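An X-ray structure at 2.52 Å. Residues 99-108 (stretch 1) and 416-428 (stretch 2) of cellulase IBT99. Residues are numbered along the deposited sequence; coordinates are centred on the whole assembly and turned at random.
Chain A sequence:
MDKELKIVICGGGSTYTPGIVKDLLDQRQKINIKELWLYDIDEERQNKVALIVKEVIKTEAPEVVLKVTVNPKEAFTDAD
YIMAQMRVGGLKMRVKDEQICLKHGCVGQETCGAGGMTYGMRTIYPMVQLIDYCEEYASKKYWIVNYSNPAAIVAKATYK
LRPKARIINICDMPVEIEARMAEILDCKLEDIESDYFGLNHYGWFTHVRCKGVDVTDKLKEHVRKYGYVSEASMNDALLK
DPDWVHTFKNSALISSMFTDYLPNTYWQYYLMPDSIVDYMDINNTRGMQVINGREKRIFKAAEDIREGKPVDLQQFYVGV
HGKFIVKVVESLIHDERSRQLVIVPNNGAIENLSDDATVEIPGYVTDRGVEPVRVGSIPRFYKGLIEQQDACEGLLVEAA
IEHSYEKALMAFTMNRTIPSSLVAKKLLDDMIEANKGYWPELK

Stretch 1 (99-108) QICLKHGCVG
Stretch 2 416-428: RTIPSSLVAKKLL

The end of one helix and the turn after it pack against a loop and the first turns of another helix, more than 300 residues away in sequence. No hydrogen bond crosses; the contact, 416 Å² with both sides summed, consists of van der Waals packing, much of it apolar. Register is set by two CA pairs: C101 CA lies 7.0 Å from L427 CA. C106 CA lies 6.3 Å from T417 CA, so the chains run antiparallel overall.

Stretch 1 enters as helix already begun upstream. C101 O then accepts from both H104 N (2.9 Å) and C106 N (3.0 Å), closing a turn whose left-handed G105 (phi 69°, psi 36°) suits glycine. C106 follows extended (-125°/162°), its CB toward stretch 2. With chi1 m, its SG reaches L427 CD1 at 3.7 Å, V423 CG1 and P419 CD at 3.9 Å each, and I418 CD1 at 4.2 Å: a compact, polarizable atom in an apolar pocket.

L427 has the most area covered by the other stretch, 88 Å². Its CB points sideways, but chi1 -96°, between wells, with chi2 t carries the end inward. L427 CD2 lies 3.6 Å from H104 CD2, while L427 CD1 takes C106 SG, so the fork spans helix and turn. I100, chi1 m and chi2 t, points its CB toward stretch 2 and brings CG2 to 3.7 Å from L427 CD2.

H104 (chi1 m, chi2 -89°) lays one ring face over L427 N, and its CE1 is 3.7 Å from K426 CB. The lysine thus contributes aliphatic carbon while remaining exposed.

Stretch 2 begins as loop, and its helix starts at S421. S420, chi1 p, caps it: OG accepts a weak bond from V423 N at 3.4 Å. V423, chi1 t, offers CG1 to C106 SG. At the other end of the contact T417, chi1 m, sets CG2 3.4 Å from V107 N and 3.7 Å from V107 CB; V107 (chi1 t) has its CA-to-CB bond sideways to stretch 2.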

ATOM      1  N   GLN A  99      22.216 -28.181  20.941  1.00 67.69           N
ATOM      2  CA  GLN A  99      23.117 -28.105  22.087  1.00 67.29           C
ATOM      3  C   GLN A  99      23.764 -26.730  22.199  1.00 66.61           C
ATOM      4  O   GLN A  99      23.975 -26.227  23.309  1.00 69.21           O
ATOM      5  CB  GLN A  99      24.185 -29.194  21.994  1.00 68.11           C
ATOM      6  CG  GLN A  99      23.712 -30.568  22.438  1.00 69.73           C
ATOM      7  CD  GLN A  99      24.827 -31.594  22.439  1.00 72.44           C
ATOM      8  OE1 GLN A  99      24.899 -32.448  23.323  1.00 74.26           O
ATOM      9  NE2 GLN A  99      25.705 -31.516  21.445  1.00 72.23           N
ATOM     10  N   ILE A 100      24.093 -26.109  21.065  1.00 63.30           N
ATOM     11  CA  ILE A 100      24.707 -24.785  21.097  1.00 62.79           C
ATOM     12  C   ILE A 100      23.726 -23.754  21.642  1.00 63.98           C
ATOM     13  O   ILE A 100      24.108 -22.847  22.391  1.00 65.83           O
ATOM     14  CB  ILE A 100      25.223 -24.404  19.697  1.00 59.63           C
ATOM     15  CG1 ILE A 100      26.482 -25.207  19.359  1.00 58.72           C
ATOM     16  CG2 ILE A 100      25.505 -22.911  19.605  1.00 60.01           C
ATOM     17  CD1 ILE A 100      27.082 -24.864  18.015  1.00 56.56           C
ATOM     18  N   CYS A 101      22.444 -23.885  21.292  1.00 62.29           N
ATOM     19  CA  CYS A 101      21.440 -22.952  21.791  1.00 62.07           C
ATOM     20  C   CYS A 101      21.250 -23.100  23.296  1.00 62.75           C
ATOM     21  O   CYS A 101      21.243 -22.105  24.032  1.00 62.57           O
ATOM     22  CB  CYS A 101      20.116 -23.164  21.058  1.00 60.78           C
ATOM     23  SG  CYS A 101      20.173 -22.805  19.288  1.00 61.45           S
ATOM     24  N   LEU A 102      21.090 -24.337  23.774  1.00 63.10           N
ATOM     25  CA  LEU A 102      20.909 -24.560  25.205  1.00 65.61           C
ATOM     26  C   LEU A 102      22.150 -24.171  25.996  1.00 69.91           C
ATOM     27  O   LEU A 102      22.048 -23.824  27.179  1.00 72.00           O
ATOM     28  CB  LEU A 102      20.543 -26.020  25.471  1.00 64.33           C
ATOM     29  CG  LEU A 102      19.241 -26.514  24.835  1.00 61.83           C
ATOM     30  CD1 LEU A 102      18.984 -27.968  25.196  1.00 61.94           C
ATOM     31  CD2 LEU A 102      18.070 -25.639  25.251  1.00 60.58           C
ATOM     32  N   LYS A 103      23.327 -24.224  25.367  1.00 70.57           N
ATOM     33  CA  LYS A 103      24.542 -23.744  26.011  1.00 71.90           C
ATOM     34  C   LYS A 103      24.495 -22.243  26.270  1.00 71.41           C
ATOM     35  O   LYS A 103      25.166 -21.763  27.190  1.00 72.74           O
ATOM     36  CB  LYS A 103      25.759 -24.102  25.154  1.00 72.25           C
ATOM     37  CG  LYS A 103      27.105 -23.790  25.788  1.00 75.55           C
ATOM     38  CD  LYS A 103      27.795 -22.635  25.081  1.00 77.08           C
ATOM     39  CE  LYS A 103      29.161 -22.357  25.686  1.00 80.12           C
ATOM     40  NZ  LYS A 103      29.869 -21.257  24.972  1.00 80.04           N
ATOM     41  N   HIS A 104      23.712 -21.498  25.491  1.00 70.15           N
ATOM     42  CA  HIS A 104      23.542 -20.064  25.686  1.00 71.66           C
ATOM     43  C   HIS A 104      22.200 -19.715  26.315  1.00 74.91           C
ATOM     44  O   HIS A 104      21.817 -18.540  26.322  1.00 76.70           O
ATOM     45  CB  HIS A 104      23.707 -19.326  24.356  1.00 69.21           C
ATOM     46  CG  HIS A 104      25.099 -19.366  23.812  1.00 69.77           C
ATOM     47  ND1 HIS A 104      26.051 -18.422  24.132  1.00 71.41           N
ATOM     48  CD2 HIS A 104      25.702 -20.239  22.970  1.00 69.15           C
ATOM     49  CE1 HIS A 104      27.181 -18.711  23.511  1.00 71.58           C
ATOM     50  NE2 HIS A 104      26.996 -19.808  22.800  1.00 70.33           N
ATOM     51  N   GLY A 105      21.476 -20.701  26.837  1.00 76.69           N
ATOM     52  CA  GLY A 105      20.203 -20.438  27.484  1.00 78.63           C
ATOM     53  C   GLY A 105      19.093 -20.004  26.550  1.00 78.45           C
ATOM     54  O   GLY A 105      18.258 -19.174  26.931  1.00 79.21           O
ATOM     55  N   CYS A 106      19.060 -20.548  25.336  1.00 78.30           N
ATOM     56  CA  CYS A 106      18.033 -20.216  24.360  1.00 76.88           C
ATOM     57  C   CYS A 106      17.350 -21.491  23.886  1.00 75.17           C
ATOM     58  O   CYS A 106      17.873 -22.597  24.042  1.00 75.05           O
ATOM     59  CB  CYS A 106      18.617 -19.450  23.163  1.00 76.09           C
ATOM     60  SG  CYS A 106      19.358 -17.858  23.593  1.00 78.22           S
ATOM     61  N   VAL A 107      16.165 -21.318  23.302  1.00 73.85           N
ATOM     62  CA  VAL A 107      15.371 -22.453  22.842  1.00 72.99           C
ATOM     63  C   VAL A 107      16.083 -23.118  21.672  1.00 71.68           C
ATOM     64  O   VAL A 107      16.258 -22.515  20.608  1.00 71.18           O
ATOM     65  CB  VAL A 107      13.955 -22.014  22.449  1.00 72.54           C
ATOM     66  CG1 VAL A 107      13.213 -23.160  21.772  1.00 72.63           C
ATOM     67  CG2 VAL A 107      13.195 -21.530  23.670  1.00 73.49           C
ATOM     68  N   GLY A 108      16.495 -24.368  21.864  1.00 70.49           N
ATOM     69  CA  GLY A 108      17.114 -25.137  20.804  1.00 67.50           C
ATOM     70  C   GLY A 108      16.128 -26.055  20.115  1.00 65.40           C
ATOM     71  O   GLY A 108      15.910 -27.189  20.554  1.00 66.81           O
ATOM     72  N   ARG A 416      12.691 -13.619  18.424  1.00 44.98           N
ATOM     73  CA  ARG A 416      12.136 -13.483  19.768  1.00 47.16           C
ATOM     74  C   ARG A 416      12.828 -14.404  20.764  1.00 51.06           C
ATOM     75  O   ARG A 416      12.889 -14.086  21.958  1.00 52.72           O
ATOM     76  CB  ARG A 416      10.633 -13.763  19.750  1.00 46.33           C
ATOM     77  CG  ARG A 416       9.835 -12.847  18.836  1.00 46.46           C
ATOM     78  CD  ARG A 416       8.340 -13.076  18.992  1.00 44.50           C
ATOM     79  NE  ARG A 416       7.876 -12.746  20.337  1.00 43.93           N
ATOM     80  CZ  ARG A 416       7.478 -11.535  20.714  1.00 44.42           C
ATOM     81  NH1 ARG A 416       7.489 -10.532  19.846  1.00 41.16           N
ATOM     82  NH2 ARG A 416       7.071 -11.326  21.958  1.00 46.95           N
ATOM     83  N   THR A 417      13.344 -15.545  20.301  1.00 53.61           N
ATOM     84  CA  THR A 417      14.027 -16.468  21.204  1.00 55.95           C
ATOM     85  C   THR A 417      15.296 -15.846  21.774  1.00 55.76           C
ATOM     86  O   THR A 417      15.615 -16.042  22.953  1.00 58.41           O
ATOM     87  CB  THR A 417      14.350 -17.773  20.472  1.00 55.90           C
ATOM     88  OG1 THR A 417      13.132 -18.415  20.075  1.00 55.25           O
ATOM     89  CG2 THR A 417      15.145 -18.714  21.365  1.00 57.46           C
ATOM     90  N   ILE A 418      16.019 -15.084  20.962  1.00 52.53           N
ATOM     91  CA  ILE A 418      17.259 -14.445  21.395  1.00 53.93           C
ATOM     92  C   ILE A 418      16.912 -13.234  22.253  1.00 54.66           C
ATOM     93  O   ILE A 418      16.199 -12.331  21.791  1.00 54.67           O
ATOM     94  CB  ILE A 418      18.130 -14.048  20.194  1.00 53.52           C
ATOM     95  CG1 ILE A 418      18.171 -15.185  19.171  1.00 52.80           C
ATOM     96  CG2 ILE A 418      19.535 -13.698  20.653  1.00 54.17           C
ATOM     97  CD1 ILE A 418      18.726 -16.479  19.713  1.00 54.84           C
ATOM     98  N   PRO A 419      17.390 -13.168  23.499  1.00 55.27           N
ATOM     99  CA  PRO A 419      16.980 -12.053  24.368  1.00 56.53           C
ATOM    100  C   PRO A 419      17.634 -10.731  24.006  1.00 56.67           C
ATOM    101  O   PRO A 419      16.959  -9.693  24.015  1.00 55.55           O
ATOM    102  CB  PRO A 419      17.395 -12.534  25.764  1.00 56.95           C
ATOM    103  CG  PRO A 419      18.544 -13.455  25.511  1.00 57.23           C
ATOM    104  CD  PRO A 419      18.254 -14.135  24.199  1.00 55.77           C
ATOM    105  N   SER A 420      18.928 -10.731  23.691  1.00 57.55           N
ATOM    106  CA  SER A 420      19.655  -9.502  23.414  1.00 58.47           C
ATOM    107  C   SER A 420      20.522  -9.688  22.178  1.00 56.26           C
ATOM    108  O   SER A 420      20.741 -10.807  21.704  1.00 54.07           O
ATOM    109  CB  SER A 420      20.522  -9.079  24.607  1.00 62.28           C
ATOM    110  OG  SER A 420      21.523 -10.044  24.874  1.00 63.96           O
ATOM    111  N   SER A 421      21.023  -8.565  21.656  1.00 56.81           N
ATOM    112  CA  SER A 421      21.942  -8.619  20.525  1.00 56.85           C
ATOM    113  C   SER A 421      23.288  -9.204  20.928  1.00 57.98           C
ATOM    114  O   SER A 421      23.997  -9.767  20.085  1.00 57.00           O
ATOM    115  CB  SER A 421      22.125  -7.222  19.928  1.00 56.85           C
ATOM    116  OG  SER A 421      23.011  -7.249  18.823  1.00 58.54           O
ATOM    117  N   LEU A 422      23.657  -9.078  22.206  1.00 59.75           N
ATOM    118  CA  LEU A 422      24.910  -9.655  22.683  1.00 61.04           C
ATOM    119  C   LEU A 422      24.868 -11.178  22.636  1.00 61.50           C
ATOM    120  O   LEU A 422      25.847 -11.819  22.235  1.00 62.37           O
ATOM    121  CB  LEU A 422      25.204  -9.164  24.102  1.00 62.18           C
ATOM    122  CG  LEU A 422      25.262  -7.647  24.313  1.00 61.96           C
ATOM    123  CD1 LEU A 422      25.462  -7.295  25.782  1.00 63.44           C
ATOM    124  CD2 LEU A 422      26.354  -7.022  23.459  1.00 61.16           C
ATOM    125  N   VAL A 423      23.743 -11.774  23.039  1.00 60.32           N
ATOM    126  CA  VAL A 423      23.593 -13.221  22.932  1.00 59.06           C
ATOM    127  C   VAL A 423      23.501 -13.639  21.469  1.00 56.66           C
ATOM    128  O   VAL A 423      23.912 -14.747  21.103  1.00 56.39           O
ATOM    129  CB  VAL A 423      22.367 -13.688  23.739  1.00 58.79           C
ATOM    130  CG1 VAL A 423      22.264 -15.208  23.741  1.00 60.02           C
ATOM    131  CG2 VAL A 423      22.438 -13.156  25.163  1.00 58.95           C
ATOM    132  N   ALA A 424      22.980 -12.758  20.610  1.00 55.38           N
ATOM    133  CA  ALA A 424      22.881 -13.067  19.188  1.00 54.90           C
ATOM    134  C   ALA A 424      24.253 -13.216  18.542  1.00 56.46           C
ATOM    135  O   ALA A 424      24.414 -14.024  17.621  1.00 57.04           O
ATOM    136  CB  ALA A 424      22.073 -11.984  18.472  1.00 54.19           C
ATOM    137  N   LYS A 425      25.247 -12.454  19.005  1.00 58.32           N
ATOM    138  CA  LYS A 425      26.582 -12.553  18.423  1.00 58.68           C
ATOM    139  C   LYS A 425      27.307 -13.807  18.898  1.00 60.06           C
ATOM    140  O   LYS A 425      27.953 -14.493  18.097  1.00 60.41           O
ATOM    141  CB  LYS A 425      27.401 -11.308  18.766  1.00 58.84           C
ATOM    142  CG  LYS A 425      28.687 -11.174  17.963  1.00 59.73           C
ATOM    143  CD  LYS A 425      29.638 -10.171  18.601  1.00 61.72           C
ATOM    144  CE  LYS A 425      30.816  -9.862  17.692  1.00 62.41           C
ATOM    145  NZ  LYS A 425      30.391  -9.108  16.480  1.00 61.86           N
ATOM    146  N   LYS A 426      27.216 -14.116  20.194  1.00 61.78           N
ATOM    147  CA  LYS A 426      27.857 -15.318  20.717  1.00 63.39           C
ATOM    148  C   LYS A 426      27.239 -16.580  20.130  1.00 63.43           C
ATOM    149  O   LYS A 426      27.939 -17.579  19.929  1.00 63.61           O
ATOM    150  CB  LYS A 426      27.768 -15.333  22.244  1.00 64.61           C
ATOM    151  CG  LYS A 426      28.654 -14.297  22.918  1.00 67.19           C
ATOM    152  CD  LYS A 426      28.121 -13.907  24.287  1.00 69.52           C
ATOM    153  CE  LYS A 426      27.992 -15.108  25.208  1.00 71.41           C
ATOM    154  NZ  LYS A 426      27.455 -14.712  26.539  1.00 72.43           N
ATOM    155  N   LEU A 427      25.935 -16.556  19.848  1.00 62.38           N
ATOM    156  CA  LEU A 427      25.297 -17.692  19.194  1.00 61.08           C
ATOM    157  C   LEU A 427      25.649 -17.752  17.714  1.00 57.85           C
ATOM    158  O   LEU A 427      25.880 -18.839  17.174  1.00 56.24           O
ATOM    159  CB  LEU A 427      23.781 -17.624  19.381  1.00 62.91           C
ATOM    160  CG  LEU A 427      23.217 -18.448  20.541  1.00 66.98           C
ATOM    161  CD1 LEU A 427      21.777 -18.064  20.819  1.00 68.17           C
ATOM    162  CD2 LEU A 427      23.324 -19.932  20.231  1.00 67.25           C
ATOM    163  N   LEU A 428      25.699 -16.597  17.043  1.00 57.04           N
ATOM    164  CA  LEU A 428      26.028 -16.580  15.621  1.00 56.23           C
ATOM    165  C   LEU A 428      27.439 -17.099  15.377  1.00 57.27           C
ATOM    166  O   LEU A 428      27.651 -17.980  14.535  1.00 58.03           O
ATOM    167  CB  LEU A 428      25.870 -15.167  15.060  1.00 56.15           C
ATOM    168  CG  LEU A 428      26.238 -14.978  13.587  1.00 56.79           C
ATOM    169  CD1 LEU A 428      25.360 -15.843  12.696  1.00 56.52           C
ATOM    170  CD2 LEU A 428      26.134 -13.515  13.190  1.00 55.60           C
TER